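Local coordinates for insecticidal protein (Brevibacillus laterosporus, PDB 7ML9), which is an insecticidal toxin active against the western corn rootworm and probably kills by forming a beta-barrel pore in target-cell membranes, at residues 38-43 with 71-76; 224-229 with 263-268. All blocks are in the same frame, centred on the assembly; numbering follows the deposited sequence.

Contact 1 (38-43 with 71-76); sequences EDEAGT and LTPPKN. With EDO (1,2-ethanediol), chain H.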
loop_
_atom_site.group_PDB
_atom_site.type_symbol
_atom_site.label_atom_id
_atom_site.label_comp_id
_atom_site.label_asym_id
_atom_site.label_seq_id
_atom_site.Cartn_x
_atom_site.Cartn_y
_atom_site.Cartn_z
ATOM N N GLU A 38 15.649 26.121 9.079
ATOM C CA GLU A 38 14.684 27.068 8.508
ATOM C C GLU A 38 14.180 28.033 9.566
ATOM O O GLU A 38 14.122 29.245 9.338
ATOM C CB GLU A 38 13.489 26.335 7.876
ATOM C CG GLU A 38 13.850 25.414 6.753
ATOM C CD GLU A 38 13.988 26.130 5.428
ATOM O OE1 GLU A 38 13.727 27.353 5.383
ATOM O OE2 GLU A 38 14.345 25.465 4.430
ATOM N N ASP A 39 13.793 27.507 10.729
ATOM C CA ASP A 39 13.304 28.356 11.810
ATOM C C ASP A 39 14.382 29.334 12.258
ATOM O O ASP A 39 14.109 30.522 12.467
ATOM C CB ASP A 39 12.850 27.483 12.976
ATOM C CG ASP A 39 12.217 28.282 14.114
ATOM O OD1 ASP A 39 11.704 29.401 13.896
ATOM O OD2 ASP A 39 12.209 27.766 15.239
ATOM N N GLU A 40 15.617 28.848 12.391
ATOM C CA GLU A 40 16.747 29.704 12.750
ATOM C C GLU A 40 16.878 30.880 11.786
ATOM O O GLU A 40 16.798 32.044 12.192
ATOM C CB GLU A 40 18.026 28.867 12.764
ATOM C CG GLU A 40 19.304 29.590 13.228
ATOM C CD GLU A 40 20.462 28.609 13.331
ATOM O OE1 GLU A 40 21.120 28.332 12.292
ATOM O OE2 GLU A 40 20.684 28.082 14.439
ATOM N N ALA A 41 17.069 30.588 10.498
ATOM C CA ALA A 41 17.278 31.648 9.519
ATOM C C ALA A 41 16.056 32.552 9.404
ATOM O O ALA A 41 16.182 33.784 9.403
ATOM C CB ALA A 41 17.632 31.047 8.160
ATOM N N GLY A 42 14.861 31.960 9.276
ATOM C CA GLY A 42 13.659 32.771 9.112
ATOM C C GLY A 42 13.429 33.739 10.261
ATOM O O GLY A 42 13.040 34.893 10.049
ATOM N N THR A 43 13.654 33.287 11.495
ATOM C CA THR A 43 13.399 34.131 12.659
ATOM C C THR A 43 14.371 35.316 12.721
ATOM O O THR A 43 13.962 36.442 13.039
ATOM C CB THR A 43 13.484 33.281 13.925
ATOM O OG1 THR A 43 12.431 32.292 13.909
ATOM C CG2 THR A 43 13.336 34.142 15.168
ATOM N N LEU A 71 25.626 35.383 10.791
ATOM C CA LEU A 71 24.991 34.238 11.431
ATOM C C LEU A 71 26.022 33.124 11.458
ATOM O O LEU A 71 26.460 32.654 10.403
ATOM C CB LEU A 71 23.717 33.809 10.689
ATOM C CG LEU A 71 22.963 32.567 11.207
ATOM C CD1 LEU A 71 22.748 32.638 12.702
ATOM C CD2 LEU A 71 21.611 32.374 10.453
ATOM N N THR A 72 26.442 32.745 12.658
ATOM C CA THR A 72 27.464 31.716 12.871
ATOM C C THR A 72 26.876 30.706 13.843
ATOM O O THR A 72 26.964 30.886 15.065
ATOM C CB THR A 72 28.760 32.307 13.437
ATOM O OG1 THR A 72 29.032 33.567 12.808
ATOM C CG2 THR A 72 29.937 31.348 13.214
ATOM N N PRO A 73 26.244 29.646 13.343
ATOM C CA PRO A 73 25.734 28.595 14.238
ATOM C C PRO A 73 26.874 27.919 14.986
ATOM O O PRO A 73 27.873 27.502 14.376
ATOM C CB PRO A 73 25.018 27.623 13.284
ATOM C CG PRO A 73 24.726 28.458 12.023
ATOM C CD PRO A 73 25.907 29.403 11.928
ATOM N N PRO A 74 26.774 27.820 16.304
ATOM C CA PRO A 74 27.846 27.202 17.094
ATOM C C PRO A 74 27.841 25.680 16.985
ATOM O O PRO A 74 26.860 25.059 16.564
ATOM C CB PRO A 74 27.523 27.653 18.521
ATOM C CG PRO A 74 26.066 27.845 18.527
ATOM C CD PRO A 74 25.663 28.287 17.148
ATOM N N LYS A 75 28.976 25.077 17.372
ATOM C CA LYS A 75 29.095 23.615 17.332
ATOM C C LYS A 75 27.981 22.961 18.124
ATOM O O LYS A 75 27.558 21.843 17.823
ATOM C CB LYS A 75 30.441 23.162 17.905
ATOM C CG LYS A 75 31.649 23.869 17.335
ATOM C CD LYS A 75 31.674 23.828 15.832
ATOM C CE LYS A 75 32.782 24.727 15.292
ATOM N NZ LYS A 75 34.096 24.410 15.932
ATOM N N ASN A 76 27.504 23.669 19.132
ATOM C CA ASN A 76 26.420 23.227 19.985
ATOM C C ASN A 76 25.187 22.728 19.219
ATOM O O ASN A 76 24.465 21.837 19.695
ATOM C CB ASN A 76 26.028 24.407 20.850
ATOM C CG ASN A 76 25.154 24.004 21.915
ATOM O OD1 ASN A 76 25.385 22.951 22.508
ATOM N ND2 ASN A 76 24.092 24.772 22.161
HETATM C C1 EDO H . 9.957 28.738 17.887
HETATM O O1 EDO H . 10.627 29.203 16.707
HETATM C C2 EDO H . 8.719 27.938 17.503
HETATM O O2 EDO H . 7.807 27.977 18.604
#

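Contact 2 (224-229 with 263-268); sequences GGIAWR and SGRDVI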
loop_
_atom_site.group_PDB
_atom_site.type_symbol
_atom_site.label_atom_id
_atom_site.label_comp_id
_atom_site.label_asym_id
_atom_site.label_seq_id
_atom_site.Cartn_x
_atom_site.Cartn_y
_atom_site.Cartn_z
ATOM N N GLY A 224 9.107 11.853 16.830
ATOM C CA GLY A 224 9.284 12.863 17.851
ATOM C C GLY A 224 10.690 13.444 17.799
ATOM O O GLY A 224 11.577 12.926 17.125
ATOM N N GLY A 225 10.870 14.567 18.487
ATOM C CA GLY A 225 12.176 15.203 18.489
ATOM C C GLY A 225 12.105 16.646 18.939
ATOM O O GLY A 225 11.027 17.234 19.070
ATOM N N ILE A 226 13.298 17.202 19.173
ATOM C CA ILE A 226 13.506 18.571 19.645
ATOM C C ILE A 226 14.446 19.256 18.664
ATOM O O ILE A 226 15.549 18.753 18.415
ATOM C CB ILE A 226 14.124 18.607 21.059
ATOM C CG1 ILE A 226 13.275 17.853 22.081
ATOM C CG2 ILE A 226 14.362 20.061 21.500
ATOM C CD1 ILE A 226 11.884 18.430 22.253
ATOM N N ALA A 227 14.030 20.404 18.119
ATOM C CA ALA A 227 14.833 21.112 17.125
ATOM C C ALA A 227 15.672 22.198 17.796
ATOM O O ALA A 227 15.135 23.020 18.550
ATOM C CB ALA A 227 13.954 21.740 16.039
ATOM N N TRP A 228 16.969 22.229 17.484
ATOM C CA TRP A 228 17.912 23.120 18.164
ATOM C C TRP A 228 18.329 24.230 17.215
ATOM O O TRP A 228 18.790 23.964 16.096
ATOM C CB TRP A 228 19.135 22.334 18.695
ATOM C CG TRP A 228 18.768 21.524 19.890
ATOM C CD1 TRP A 228 18.179 20.278 19.894
ATOM C CD2 TRP A 228 18.888 21.913 21.265
ATOM N NE1 TRP A 228 17.928 19.886 21.184
ATOM C CE2 TRP A 228 18.355 20.869 22.042
ATOM C CE3 TRP A 228 19.397 23.045 21.912
ATOM C CZ2 TRP A 228 18.326 20.918 23.437
ATOM C CZ3 TRP A 228 19.360 23.094 23.290
ATOM C CH2 TRP A 228 18.833 22.036 24.039
ATOM N N ARG A 229 18.165 25.483 17.665
ATOM C CA ARG A 229 18.433 26.662 16.855
ATOM C C ARG A 229 19.024 27.751 17.745
ATOM O O ARG A 229 18.653 27.872 18.913
ATOM C CB ARG A 229 17.148 27.258 16.214
ATOM C CG ARG A 229 16.490 26.449 15.131
ATOM C CD ARG A 229 15.447 25.485 15.689
ATOM N NE ARG A 229 14.342 26.167 16.336
ATOM C CZ ARG A 229 14.049 26.026 17.620
ATOM N NH1 ARG A 229 14.793 25.227 18.385
ATOM N NH2 ARG A 229 13.030 26.692 18.147
ATOM N N SER A 263 1.560 17.046 14.742
ATOM C CA SER A 263 0.656 16.231 15.550
ATOM C C SER A 263 1.055 16.465 17.007
ATOM O O SER A 263 1.780 15.669 17.614
ATOM C CB SER A 263 0.723 14.752 15.165
ATOM O OG SER A 263 -0.094 13.964 16.014
ATOM N N GLY A 264 0.582 17.583 17.561
ATOM C CA GLY A 264 1.015 17.976 18.893
ATOM C C GLY A 264 2.510 18.268 18.879
ATOM O O GLY A 264 3.009 19.015 18.030
ATOM N N ARG A 265 3.247 17.653 19.808
ATOM C CA ARG A 265 4.703 17.808 19.846
ATOM C C ARG A 265 5.427 17.006 18.765
ATOM O O ARG A 265 6.616 17.254 18.534
ATOM C CB ARG A 265 5.244 17.387 21.219
ATOM C CG ARG A 265 4.679 18.178 22.401
ATOM C CD ARG A 265 5.178 17.612 23.741
ATOM N NE ARG A 265 6.641 17.532 23.785
ATOM C CZ ARG A 265 7.433 18.536 24.155
ATOM N NH1 ARG A 265 6.900 19.694 24.524
ATOM N NH2 ARG A 265 8.754 18.382 24.157
ATOM N N ASP A 266 4.752 16.067 18.101
ATOM C CA ASP A 266 5.370 15.208 17.102
ATOM C C ASP A 266 5.019 15.704 15.701
ATOM O O ASP A 266 4.279 16.680 15.518
ATOM C CB ASP A 266 4.911 13.748 17.281
ATOM C CG ASP A 266 5.057 13.254 18.717
ATOM O OD1 ASP A 266 6.204 13.227 19.237
ATOM O OD2 ASP A 266 4.020 12.903 19.333
ATOM N N VAL A 267 5.560 15.020 14.695
ATOM C CA VAL A 267 5.160 15.248 13.315
ATOM C C VAL A 267 4.844 13.891 12.689
ATOM O O VAL A 267 5.403 12.855 13.069
ATOM C CB VAL A 267 6.227 15.993 12.471
ATOM C CG1 VAL A 267 6.734 17.303 13.177
ATOM C CG2 VAL A 267 7.361 15.095 12.180
ATOM N N ILE A 268 3.931 13.905 11.729
ATOM C CA ILE A 268 3.613 12.723 10.928
ATOM C C ILE A 268 4.193 12.939 9.541
ATOM O O ILE A 268 3.950 13.978 8.916
ATOM C CB ILE A 268 2.095 12.480 10.864
ATOM C CG1 ILE A 268 1.545 12.198 12.255
ATOM C CG2 ILE A 268 1.769 11.334 9.897
ATOM C CD1 ILE A 268 0.032 12.273 12.326
HETATM O O HOH W 1 8.216 15.447 19.707
#

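Contact 1 (38-43 with 71-76)
E40 of helix 28-48 reaches P73 of the loop that follows strand 69-71. Its carboxylate oxygen OE1 lies 3.6 Å from P73 CG and 4.1 Å from P73 CB. The side chain gets there fully stretched: CG is anti to the backbone N (chi1 -176°) and the chain stays extended beyond it. The other oxygen, OE2, is held by R82 in a salt bridge and by the backbone N of V230. These bonds hold the buried carboxylate in place. OE1, which has a polar partner elsewhere, packs on the proline ring. At the next residue, L71 CD2 lies 4.5 Å from A41 CA, a looser apolar touch. All four touching residues are buried, yet the two segments cover little of each other. T72 points away from the helix and is exposed. On another side of the helix, D39 takes a hydrogen bond of 2.6 Å at OD2 from O1 of a 1,2-ethanediol, probably from the crystallisation liquor. D39 is also paired with K248. T43 OG1 bonds back to D39 O at 2.8 Å, the usual intrahelical bond of a helical threonine. The whole is helix-on-loop packing at one end of an elongated, aerolysin-like toxin.

Contact 2 (224-229 with 263-268)
G224, late in strand 201-229, meets D266, whose OD1 lies 3.4 Å from G224 CA. The oxygen packs directly against the glycine backbone. D266 CG sits beside its own backbone N (chi1 -50°), which brings the carboxylate round to the strand. G225 follows, with backbone angles that glycine accommodates, and here a water joins the segments. It accepts from G225 N at 3.1 Å. It also lies 2.7 Å from R265 O and 3.0 Å from D266 OD1. Either can take a proton from the water, though it has more acceptors in reach than protons to give. I226 then sends CD1 to 3.7 Å from R265 NH2, where the guanidinium lies obliquely to the methyl. The arginine chain bends at chi3 (54°) to bring that nitrogen in, and R265 is exposed. From A227 onward the strand leaves this turn. A227 packs on V245 of helix 242-252 and on A36 of helix 28-48. In the turn, S263 and D266 bond to each other through both backbone N-H and C=O groups, and G264 takes its positive-phi position. The arrangement is a two-residue beta hairpin with a type II' turn, whose strand 266-289 pairs antiparallel with strand 201-229 farther along in the ETX/MTX2 fold.

How the contacts relate
Contacts 1 and 2 lie on the same side of the chain's centre, their centres about 17 Å apart. They meet directly: D39 of contact 1 forms a salt bridge with R229 of contact 2, D39 OD2 to R229 NE at 2.9 Å. E40 OE2 also packs on R229 CA. Helix 28-48 is thus tied to the end of strand 201-229. Contact 1 is buried throughout and lies farther from the chain's centre. It joins a helix to a loop by van der Waals touches, with its charged groups paired elsewhere. Contact 2 is partly buried, joins a strand to a hairpin turn, and relies on glycine backbone, a shared water and an exposed arginine.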